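Local coordinates for protein ATP-dependent RNA helicase HrpB (Escherichia coli, PDB 6EUD) that hydrolyses ATP to ADP and phosphate as a DExH-box NTPase of the RNA helicase family, with single-stranded RNA as its binding partner, at residues A[35-43]-A[67-75]; A[80-88]-A[96-106]. One frame throughout, in Å; residues are numbered along the deposited sequence.

Interaction 1: A[35-43]-A[67-75]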
# COMPACT_ATOMS: atom_id res chain seq x y z
N GLY A 35 -1.88 32.26 13.89
CA GLY A 35 -0.63 32.41 14.60
C GLY A 35 -0.30 31.23 15.50
O GLY A 35 0.54 31.34 16.39
N LYS A 36 -0.96 30.10 15.26
CA LYS A 36 -0.74 28.92 16.09
C LYS A 36 0.70 28.43 15.97
O LYS A 36 1.23 27.80 16.88
CB LYS A 36 -1.71 27.79 15.71
CG LYS A 36 -1.62 27.34 14.26
CD LYS A 36 -2.54 26.15 13.99
CE LYS A 36 -2.59 25.83 12.50
NZ LYS A 36 -1.24 25.53 11.97
N SER A 37 1.33 28.74 14.84
CA SER A 37 2.70 28.34 14.55
C SER A 37 3.70 29.46 14.87
O SER A 37 4.78 29.22 15.42
CB SER A 37 2.83 27.94 13.08
OG SER A 37 1.74 27.13 12.67
N THR A 38 3.32 30.69 14.51
CA THR A 38 4.22 31.83 14.57
C THR A 38 4.08 32.63 15.87
O THR A 38 4.59 33.75 15.98
CB THR A 38 3.98 32.77 13.38
OG1 THR A 38 2.58 33.06 13.27
CG2 THR A 38 4.45 32.12 12.09
N TRP A 39 3.39 32.06 16.84
CA TRP A 39 3.24 32.73 18.11
C TRP A 39 3.22 31.74 19.24
O TRP A 39 4.13 31.72 20.06
CB TRP A 39 1.96 33.58 18.13
CG TRP A 39 1.90 34.52 19.28
CD1 TRP A 39 2.58 35.69 19.41
CD2 TRP A 39 1.10 34.40 20.46
NE1 TRP A 39 2.27 36.30 20.59
CE2 TRP A 39 1.35 35.54 21.26
CE3 TRP A 39 0.18 33.44 20.93
CZ2 TRP A 39 0.73 35.74 22.50
CZ3 TRP A 39 -0.44 33.65 22.17
CH2 TRP A 39 -0.16 34.79 22.93
N LEU A 40 2.20 30.88 19.25
CA LEU A 40 1.91 29.99 20.38
C LEU A 40 3.11 29.24 21.02
O LEU A 40 3.14 29.07 22.24
CB LEU A 40 0.84 28.98 19.96
CG LEU A 40 0.25 28.13 21.08
CD1 LEU A 40 -0.11 28.96 22.31
CD2 LEU A 40 -0.97 27.39 20.58
N PRO A 41 4.09 28.78 20.21
CA PRO A 41 5.24 28.10 20.84
C PRO A 41 5.96 28.86 21.97
O PRO A 41 6.20 28.26 23.02
CB PRO A 41 6.19 27.90 19.65
CG PRO A 41 5.28 27.71 18.51
CD PRO A 41 4.12 28.63 18.75
N LEU A 42 6.30 30.13 21.76
CA LEU A 42 7.01 30.92 22.75
C LEU A 42 6.30 30.97 24.10
O LEU A 42 6.94 31.01 25.15
CB LEU A 42 7.21 32.35 22.24
CG LEU A 42 8.06 32.54 20.99
CD1 LEU A 42 8.00 34.00 20.56
CD2 LEU A 42 9.49 32.09 21.25
N GLN A 43 4.97 30.99 24.07
CA GLN A 43 4.18 31.16 25.29
C GLN A 43 4.05 29.86 26.08
O GLN A 43 3.81 29.87 27.29
CB GLN A 43 2.79 31.75 24.99
CG GLN A 43 2.77 33.20 24.43
CD GLN A 43 3.62 33.43 23.17
OE1 GLN A 43 4.13 32.50 22.57
NE2 GLN A 43 3.82 34.70 22.81
N VAL A 67 8.55 29.25 10.14
CA VAL A 67 8.15 29.27 11.55
C VAL A 67 9.29 29.67 12.49
O VAL A 67 9.11 30.51 13.37
CB VAL A 67 7.58 27.90 11.97
CG1 VAL A 67 7.03 27.96 13.38
CG2 VAL A 67 6.51 27.47 11.00
N ALA A 68 10.46 29.05 12.30
CA ALA A 68 11.64 29.29 13.13
C ALA A 68 12.20 30.70 13.00
O ALA A 68 12.60 31.30 14.00
CB ALA A 68 12.73 28.28 12.79
N GLN A 69 12.23 31.22 11.78
CA GLN A 69 12.73 32.57 11.53
C GLN A 69 11.74 33.65 11.99
O GLN A 69 12.13 34.66 12.57
CB GLN A 69 13.06 32.76 10.04
CG GLN A 69 13.59 34.14 9.68
CD GLN A 69 12.48 35.12 9.34
OE1 GLN A 69 11.33 34.73 9.11
NE2 GLN A 69 12.82 36.41 9.32
N ARG A 70 10.45 33.42 11.73
CA ARG A 70 9.42 34.38 12.10
C ARG A 70 9.23 34.46 13.60
O ARG A 70 9.00 35.54 14.14
CB ARG A 70 8.09 34.03 11.42
CG ARG A 70 8.04 34.37 9.95
CD ARG A 70 6.68 34.91 9.57
NE ARG A 70 6.13 35.77 10.62
CZ ARG A 70 6.52 37.02 10.85
NH1 ARG A 70 7.47 37.58 10.11
NH2 ARG A 70 5.96 37.72 11.84
N LEU A 71 9.31 33.31 14.27
CA LEU A 71 9.13 33.24 15.71
C LEU A 71 10.35 33.81 16.44
O LEU A 71 10.26 34.21 17.61
CB LEU A 71 8.86 31.79 16.14
CG LEU A 71 8.44 31.48 17.57
CD1 LEU A 71 6.95 31.18 17.65
CD2 LEU A 71 9.22 30.28 18.08
N ALA A 72 11.48 33.85 15.74
CA ALA A 72 12.71 34.42 16.28
C ALA A 72 12.65 35.95 16.32
O ALA A 72 13.22 36.58 17.21
CB ALA A 72 13.92 33.95 15.47
N GLU A 73 11.97 36.54 15.34
CA GLU A 73 11.80 37.99 15.28
C GLU A 73 11.01 38.51 16.47
O GLU A 73 11.21 39.65 16.90
CB GLU A 73 11.11 38.41 13.98
CG GLU A 73 11.93 38.11 12.72
CD GLU A 73 11.15 38.38 11.45
OE1 GLU A 73 10.11 39.06 11.51
OE2 GLU A 73 11.57 37.88 10.38
N LEU A 74 10.10 37.69 16.99
CA LEU A 74 9.29 38.07 18.14
C LEU A 74 10.14 38.25 19.39
O LEU A 74 9.87 39.13 20.20
CB LEU A 74 8.18 37.04 18.40
CG LEU A 74 6.93 37.14 17.52
CD1 LEU A 74 5.71 36.70 18.29
CD2 LEU A 74 6.75 38.57 16.99
N LEU A 75 11.16 37.41 19.53
CA LEU A 75 12.12 37.56 20.62
C LEU A 75 13.30 38.46 20.22
O LEU A 75 14.24 38.63 21.00
CB LEU A 75 12.64 36.19 21.07
CG LEU A 75 11.74 35.33 21.97
CD1 LEU A 75 12.46 34.05 22.37
CD2 LEU A 75 11.33 36.11 23.21
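S37, whose backbone rests against V67, has its hydroxyl OG held by D126 of the DEFH box, with a weaker bond of 3.5 Å from K36 NZ. G35, K36 and S37 end the P-loop (Walker A motif) of this RecA-like domain, predicted to bind ATP, and K36 NZ also forms a salt bridge with E127. The contact places this turn against helix 61-74, and no hydrogen bond crosses it. V67 meets the turn first: its CG1, anti to the backbone N (chi1 -174°), lies 3.3 Å from S37 O. One turn further along comes L71; the CA atoms nearest each other across the contact are those of T38 and L71, 5.2 Å apart. L71 CD1 is pressed to the main chain where the P-loop runs into helix 40-45, 3.7 Å from T38 C, with P41 CB close by; L71 CD2 lies on L42 CD2. L42 and L71 run antiparallel, alongside each other, CG to CG at 3.6 Å, and L42 forks over the helix end: its CD1 meets L74 CB at 3.7 Å while its CD2 meets L75 CD1. These carbon contacts join helix 40-45 to helix 61-74. L56 of strand 53-57 touches both P41 and V67. At the other margin L74 stands roughly perpendicular to W39, its CD1 lying near the indole plane at the ring edge, 3.5 Å from W39 CD1.

Interaction 2: A[80-88]-A[96-106]; sequences GDTVGYRMR and NTRLEVVTEGV
R86 grips E100 side-on with two nitrogens, NE to OE1 at 3.0 Å and NH2 to OE2 at 3.1 Å. The first of these bonds is nearly straight (172°) and lies in the guanidinium plane, yet both oxygens are met from above the carboxylate, because the two flat groups stand 60° apart. The extended chain from CG to NE carries the guanidinium to E100; nearer the backbone, R86 CB lies against V106 CG1. Around this pair the backbones bond in parallel register: G84 N gives to L99 O at 2.7 Å, G84 O accepts from V101 N, and R86 N gives to V101 O. On the side away from the salt bridge, V83 and L99 point the same way, CG1 to CD1 at 3.6 Å. Beyond the paired strands E104 OE2 takes R88 N at 2.9 Å on its anti side, while its OE1 pairs with R61. Further out, V93 and M110 touch E100, and E58 O holds T103 OG1. Strand 53-57 bonds to the far edge of 99-102. The pairing belongs to the parallel core of a RecA-like helicase domain, and T103-E104-G105, leading into helix 106-113, is consistent with motif Ib, which contacts RNA in relatives.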
# COMPACT_ATOMS: atom_id res chain seq x y z
N GLY A 80 18.67 29.75 15.24
CA GLY A 80 19.74 28.97 15.81
C GLY A 80 19.84 29.31 17.29
O GLY A 80 20.36 28.56 18.10
N ASP A 81 19.31 30.48 17.63
CA ASP A 81 19.49 31.05 18.94
C ASP A 81 18.15 31.20 19.67
O ASP A 81 17.31 31.99 19.26
CB ASP A 81 20.27 32.40 18.76
CG ASP A 81 20.15 33.36 19.96
OD1 ASP A 81 19.84 32.90 21.07
OD2 ASP A 81 20.45 34.57 19.78
N THR A 82 17.96 30.43 20.75
CA THR A 82 16.71 30.25 21.54
C THR A 82 15.56 29.63 20.75
O THR A 82 14.75 28.90 21.32
CB THR A 82 16.18 31.53 22.16
OG1 THR A 82 16.31 32.62 21.24
CG2 THR A 82 16.93 31.84 23.42
N VAL A 83 15.45 29.97 19.47
CA VAL A 83 14.56 29.25 18.56
C VAL A 83 15.47 28.72 17.48
O VAL A 83 16.18 29.50 16.84
CB VAL A 83 13.45 30.13 17.95
CG1 VAL A 83 12.63 29.32 16.94
CG2 VAL A 83 12.57 30.73 19.03
N GLY A 84 15.47 27.41 17.32
CA GLY A 84 16.33 26.79 16.33
C GLY A 84 15.54 25.91 15.39
O GLY A 84 14.33 25.73 15.54
N TYR A 85 16.24 25.35 14.40
CA TYR A 85 15.63 24.45 13.43
C TYR A 85 16.63 23.34 13.05
O TYR A 85 17.85 23.53 13.18
CB TYR A 85 15.14 25.22 12.19
CG TYR A 85 16.23 25.86 11.35
CD1 TYR A 85 16.95 25.13 10.41
CD2 TYR A 85 16.55 27.21 11.50
CE1 TYR A 85 17.95 25.70 9.65
CE2 TYR A 85 17.54 27.80 10.74
CZ TYR A 85 18.24 27.04 9.82
OH TYR A 85 19.24 27.61 9.06
N ARG A 86 16.11 22.21 12.58
CA ARG A 86 16.94 21.12 12.04
C ARG A 86 16.31 20.57 10.76
O ARG A 86 15.09 20.40 10.68
CB ARG A 86 17.09 19.99 13.06
CG ARG A 86 17.82 20.36 14.31
CD ARG A 86 17.85 19.19 15.28
NE ARG A 86 18.36 19.61 16.58
CZ ARG A 86 19.64 19.62 16.90
NH1 ARG A 86 20.54 19.24 16.00
NH2 ARG A 86 20.03 20.03 18.10
N MET A 87 17.14 20.27 9.76
CA MET A 87 16.65 19.71 8.50
C MET A 87 17.46 18.48 8.08
O MET A 87 18.36 18.04 8.81
CB MET A 87 16.69 20.78 7.40
CG MET A 87 15.63 21.87 7.53
SD MET A 87 16.28 23.56 7.43
CE MET A 87 17.25 23.47 5.92
N ARG A 88 17.15 17.92 6.92
CA ARG A 88 17.84 16.73 6.43
C ARG A 88 19.31 16.98 6.10
O ARG A 88 20.14 16.07 6.16
CB ARG A 88 17.13 16.15 5.20
CG ARG A 88 17.68 14.80 4.75
CD ARG A 88 16.73 14.07 3.81
NE ARG A 88 16.97 14.42 2.42
CZ ARG A 88 16.33 13.85 1.39
NH1 ARG A 88 15.42 12.92 1.61
NH2 ARG A 88 16.61 14.23 0.15
N ASN A 96 22.00 26.94 23.66
CA ASN A 96 21.21 28.13 23.77
C ASN A 96 19.78 27.72 23.75
O ASN A 96 19.06 27.97 24.70
CB ASN A 96 21.62 29.00 22.57
CG ASN A 96 20.73 30.20 22.30
OD1 ASN A 96 19.56 30.19 22.56
ND2 ASN A 96 21.31 31.22 21.71
N THR A 97 19.39 27.06 22.65
CA THR A 97 18.01 26.87 22.24
C THR A 97 17.10 26.23 23.29
O THR A 97 17.58 25.61 24.23
CB THR A 97 17.99 26.02 20.94
OG1 THR A 97 19.03 26.48 20.06
CG2 THR A 97 16.69 26.18 20.22
N ARG A 98 15.80 26.40 23.13
CA ARG A 98 14.84 25.66 23.94
C ARG A 98 13.70 25.19 23.05
O ARG A 98 12.93 24.30 23.42
CB ARG A 98 14.34 26.52 25.10
CG ARG A 98 15.35 26.63 26.24
CD ARG A 98 14.76 27.40 27.40
NE ARG A 98 13.46 26.84 27.78
CZ ARG A 98 12.62 27.41 28.63
NH1 ARG A 98 12.94 28.57 29.20
NH2 ARG A 98 11.46 26.83 28.91
N LEU A 99 13.63 25.77 21.86
CA LEU A 99 12.58 25.46 20.90
C LEU A 99 13.20 25.15 19.55
O LEU A 99 13.75 26.03 18.89
CB LEU A 99 11.59 26.64 20.79
CG LEU A 99 10.29 26.54 19.98
CD1 LEU A 99 10.52 26.81 18.50
CD2 LEU A 99 9.63 25.19 20.18
N GLU A 100 13.13 23.88 19.15
CA GLU A 100 13.67 23.46 17.87
C GLU A 100 12.54 23.18 16.88
O GLU A 100 11.53 22.56 17.24
CB GLU A 100 14.58 22.24 18.05
CG GLU A 100 15.80 22.53 18.91
CD GLU A 100 16.72 21.32 19.09
OE1 GLU A 100 16.33 20.21 18.68
OE2 GLU A 100 17.83 21.48 19.65
N VAL A 101 12.69 23.65 15.65
CA VAL A 101 11.69 23.46 14.61
C VAL A 101 12.24 22.51 13.56
O VAL A 101 13.02 22.91 12.70
CB VAL A 101 11.28 24.79 13.93
CG1 VAL A 101 10.12 24.56 12.97
CG2 VAL A 101 10.90 25.83 14.99
N VAL A 102 11.82 21.25 13.62
CA VAL A 102 12.41 20.20 12.81
C VAL A 102 11.51 19.76 11.65
O VAL A 102 10.31 20.04 11.65
CB VAL A 102 12.75 18.97 13.68
CG1 VAL A 102 13.64 19.39 14.84
CG2 VAL A 102 11.48 18.32 14.20
N THR A 103 12.11 19.07 10.68
CA THR A 103 11.39 18.53 9.52
C THR A 103 12.21 17.49 8.77
O THR A 103 13.35 17.21 9.13
CB THR A 103 11.03 19.61 8.52
OG1 THR A 103 10.32 19.01 7.43
CG2 THR A 103 12.30 20.25 7.99
N GLU A 104 11.63 16.94 7.71
CA GLU A 104 12.30 15.96 6.85
C GLU A 104 12.86 14.73 7.58
O GLU A 104 14.00 14.32 7.34
CB GLU A 104 13.44 16.64 6.08
CG GLU A 104 12.97 17.66 5.07
CD GLU A 104 14.11 18.36 4.37
OE1 GLU A 104 13.97 18.59 3.16
OE2 GLU A 104 15.12 18.69 5.03
N GLY A 105 12.04 14.16 8.47
CA GLY A 105 12.41 12.94 9.18
C GLY A 105 13.33 13.15 10.37
O GLY A 105 13.71 12.18 11.02
N VAL A 106 13.69 14.40 10.65
CA VAL A 106 14.61 14.70 11.75
C VAL A 106 14.03 14.24 13.10
O VAL A 106 14.73 13.65 13.92
CB VAL A 106 14.95 16.21 11.82
CG1 VAL A 106 15.55 16.57 13.17
CG2 VAL A 106 15.90 16.59 10.69

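Along the chain, the P-loop and helix 40-45 come first; after strand 53-57 the chain returns as helix 61-74, and interaction 1 closes that loop of 23 intervening residues. Interaction 2 opens only afterwards, so the two contacts follow in series, neither nested nor crossed. It closes a shorter loop: strand 90-92 comes between 83-87 and 99-102 in sequence, but in the sheet it pairs antiparallel at the outer edge of 83-87. The two contacts meet at helix 61-74, which packs on that parallel strand pair: L71 CD2 lies 3.5 Å from V83 CG2, and A68 CB lies 3.8 Å from V101 CG2. One helix thereby joins the nucleotide-site turn to the sheet margin.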